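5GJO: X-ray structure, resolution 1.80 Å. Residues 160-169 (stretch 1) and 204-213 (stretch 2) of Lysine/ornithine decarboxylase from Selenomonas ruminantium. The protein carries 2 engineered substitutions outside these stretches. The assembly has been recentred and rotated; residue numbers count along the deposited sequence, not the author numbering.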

# COMPACT_ATOMS: atom_id res chain seq x y z
N ALA A 160 8.14 19.67 -27.57
CA ALA A 160 6.67 19.73 -27.46
C ALA A 160 5.98 19.87 -28.80
O ALA A 160 5.11 19.09 -29.12
N LEU A 161 6.42 20.83 -29.62
CA LEU A 161 5.71 21.08 -30.87
C LEU A 161 6.00 19.98 -31.86
O LEU A 161 5.12 19.55 -32.60
N ASP A 162 7.21 19.47 -31.87
CA ASP A 162 7.49 18.25 -32.64
C ASP A 162 6.63 17.05 -32.29
O ASP A 162 6.22 16.27 -33.17
N LEU A 163 6.35 16.84 -30.99
CA LEU A 163 5.44 15.81 -30.61
C LEU A 163 3.98 16.05 -31.09
O LEU A 163 3.33 15.08 -31.53
N LEU A 164 3.49 17.27 -30.95
CA LEU A 164 2.17 17.59 -31.42
C LEU A 164 2.09 17.38 -32.97
O LEU A 164 1.12 16.84 -33.48
N LYS A 165 3.13 17.82 -33.69
CA LYS A 165 3.16 17.65 -35.16
C LYS A 165 3.18 16.17 -35.50
O LYS A 165 2.44 15.77 -36.39
N ALA A 166 3.93 15.30 -34.79
CA ALA A 166 3.90 13.86 -35.05
C ALA A 166 2.54 13.24 -34.74
O ALA A 166 2.08 12.24 -35.38
N ALA A 167 1.93 13.70 -33.65
CA ALA A 167 0.62 13.18 -33.33
C ALA A 167 -0.36 13.56 -34.44
O ALA A 167 -1.17 12.73 -34.83
N GLN A 168 -0.35 14.83 -34.84
CA GLN A 168 -1.15 15.32 -36.01
C GLN A 168 -0.90 14.46 -37.25
O GLN A 168 -1.84 13.98 -37.91
N ASP A 169 0.36 14.21 -37.56
CA ASP A 169 0.67 13.28 -38.66
C ASP A 169 0.05 11.90 -38.53
O ASP A 169 -0.28 11.28 -39.55
N GLU A 204 4.38 29.91 -31.20
CA GLU A 204 5.19 29.17 -32.21
C GLU A 204 4.35 28.14 -32.96
O GLU A 204 4.46 27.96 -34.20
N ALA A 205 3.47 27.43 -32.26
CA ALA A 205 2.56 26.50 -32.95
C ALA A 205 1.69 27.22 -34.01
O ALA A 205 1.48 26.66 -35.06
N GLU A 206 1.21 28.41 -33.69
CA GLU A 206 0.28 29.11 -34.56
C GLU A 206 0.92 29.40 -35.89
O GLU A 206 0.28 29.32 -36.93
N GLU A 207 2.19 29.75 -35.84
CA GLU A 207 3.00 30.00 -37.02
C GLU A 207 3.16 28.78 -37.87
O GLU A 207 3.23 28.89 -39.07
N MET A 208 3.24 27.62 -37.25
CA MET A 208 3.39 26.36 -37.95
C MET A 208 2.04 25.94 -38.50
O MET A 208 1.90 24.87 -39.06
N GLY A 209 1.01 26.74 -38.27
CA GLY A 209 -0.31 26.40 -38.73
C GLY A 209 -1.12 25.44 -37.87
O GLY A 209 -2.20 25.04 -38.25
N MET A 210 -0.59 25.09 -36.70
CA MET A 210 -1.26 24.23 -35.73
C MET A 210 -1.97 25.20 -34.81
O MET A 210 -1.35 26.06 -34.25
N HIS A 211 -3.27 25.10 -34.63
CA HIS A 211 -3.86 26.13 -33.81
C HIS A 211 -4.26 25.44 -32.53
O HIS A 211 -5.17 24.61 -32.52
N LEU A 212 -3.64 25.88 -31.44
CA LEU A 212 -3.89 25.14 -30.15
C LEU A 212 -4.97 25.92 -29.43
O LEU A 212 -4.90 27.13 -29.35
N THR A 213 -5.91 25.19 -28.93
CA THR A 213 -7.14 25.75 -28.37
C THR A 213 -7.27 25.60 -26.81
O THR A 213 -8.07 26.32 -26.20

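The contact between these two stretches is a small apolar one, in which one side of a helix packs against the end of a second helix and the loop that follows it, with no hydrogen bond crossing between them. It illustrates a general principle: a helix presents a stripe of residues spaced three or four apart, and here Leu161, Leu164, Lys165 and Gln168 all direct their CA-to-CB bonds toward the partner, whereas Ala160, Leu163 and Ala167 lie out of reach.

Leu161 gives up the most surface. In its m,t rotamer it sets CD1 3.7 Å from CB of Glu204 and 3.8 Å from CE of Met208, while its CD2 lies 3.9 Å from CB of Ala205. Met208, m,t,t, thus reaches the leucine with its terminal methyl.

Gly209 is the first residue after the helix of the second stretch to leave helical phi/psi, in a Schellman motif. The glycine has positive phi, where a CB would be jammed against the preceding carbonyl oxygen; Met210 N bonds back to Ala205 O at 3.1 Å. Beyond this turn Met210 points toward the first helix. Its chi1 and chi2 are t, but chi3, at 34°, lies between wells. The sulfur SD rests 3.8 Å from CB of Leu164, and CE approaches CD2 of Leu161 at 4.3 Å, so one thioether touches two leucines about a helical turn apart. Leu164, also m,t, extends the apolar seam by placing CD1 3.9 Å from CD2 of Leu212, another m,t leucine.

The polar side chains make no hydrogen bond across the contact; one pair is joined within the first helix. Lys165 NZ donates to Gln168 OE1 at 3.3 Å, whereas its 4.2 Å separation from Met208 O is only proximity. Gln168 NE2 likewise merely approaches Met210 CG, at 4.2 Å. Glu204 OE1 is hydrogen-bonded elsewhere in the structure, and its CB meets Leu161.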

# COMPACT_ATOMS: atom_id res chain seq x y z
CB ALA A 160 6.26 20.81 -26.53
CB LEU A 161 6.02 22.46 -31.39
CG LEU A 161 5.62 23.57 -30.43
CD1 LEU A 161 6.02 24.88 -31.02
CD2 LEU A 161 4.12 23.48 -30.13
CB ASP A 162 8.96 17.83 -32.54
CG ASP A 162 9.94 18.84 -33.18
OD1 ASP A 162 9.56 19.57 -34.11
OD2 ASP A 162 11.09 18.94 -32.68
CB LEU A 163 5.48 15.58 -29.06
CG LEU A 163 6.69 14.82 -28.61
CD1 LEU A 163 6.86 15.06 -27.08
CD2 LEU A 163 6.59 13.32 -28.88
CB LEU A 164 1.81 18.98 -31.07
CG LEU A 164 1.45 19.25 -29.59
CD1 LEU A 164 1.22 20.71 -29.33
CD2 LEU A 164 0.21 18.42 -29.20
CB LYS A 165 4.27 18.51 -35.78
CG LYS A 165 4.32 18.57 -37.30
CD LYS A 165 3.06 19.16 -37.89
CE LYS A 165 3.20 19.62 -39.33
NZ LYS A 165 2.14 20.67 -39.46
CB ALA A 166 5.01 13.14 -34.29
CB ALA A 167 0.09 13.78 -32.01
CB GLN A 168 -0.90 16.78 -36.30
CG GLN A 168 -1.83 17.42 -37.38
CD GLN A 168 -1.54 18.87 -37.64
OE1 GLN A 168 -0.56 19.21 -38.33
NE2 GLN A 168 -2.34 19.73 -37.11
CB ASP A 169 2.21 13.18 -38.87
CG ASP A 169 2.81 14.47 -39.42
OD1 ASP A 169 2.08 15.40 -39.84
OD2 ASP A 169 4.04 14.58 -39.39
CB GLU A 204 6.42 28.52 -31.56
CG GLU A 204 7.41 29.48 -30.97
CD GLU A 204 8.58 28.82 -30.25
OE1 GLU A 204 9.42 29.56 -29.66
OE2 GLU A 204 8.67 27.57 -30.26
CB ALA A 205 1.59 25.87 -31.96
CB GLU A 206 -0.17 30.40 -33.91
CG GLU A 206 -1.24 31.12 -34.69
CD GLU A 206 -2.61 30.49 -34.57
OE1 GLU A 206 -2.82 29.68 -33.65
OE2 GLU A 206 -3.49 30.81 -35.38
CB GLU A 207 4.35 30.57 -36.64
CG GLU A 207 4.20 31.78 -35.78
CD GLU A 207 5.25 32.82 -36.06
OE1 GLU A 207 4.89 34.00 -36.10
OE2 GLU A 207 6.41 32.44 -36.25
CB MET A 208 3.89 25.25 -37.03
CG MET A 208 5.23 25.47 -36.33
SD MET A 208 5.45 24.23 -35.04
CE MET A 208 7.16 24.41 -34.65
CB MET A 210 -0.16 23.50 -34.97
CG MET A 210 -0.50 22.22 -34.25
SD MET A 210 0.94 21.14 -34.02
CE MET A 210 2.27 22.30 -33.77
CB HIS A 211 -5.07 26.76 -34.45
CG HIS A 211 -5.70 27.80 -33.60
ND1 HIS A 211 -6.96 27.66 -33.06
CD2 HIS A 211 -5.23 28.99 -33.13
CE1 HIS A 211 -7.27 28.73 -32.36
NE2 HIS A 211 -6.23 29.55 -32.38
CB LEU A 212 -2.60 25.12 -29.31
CG LEU A 212 -1.42 24.43 -30.02
CD1 LEU A 212 -0.18 24.43 -29.14
CD2 LEU A 212 -1.67 23.01 -30.46
CB THR A 213 -8.36 25.04 -28.99
OG1 THR A 213 -8.32 23.65 -28.83
CG2 THR A 213 -8.47 25.28 -30.55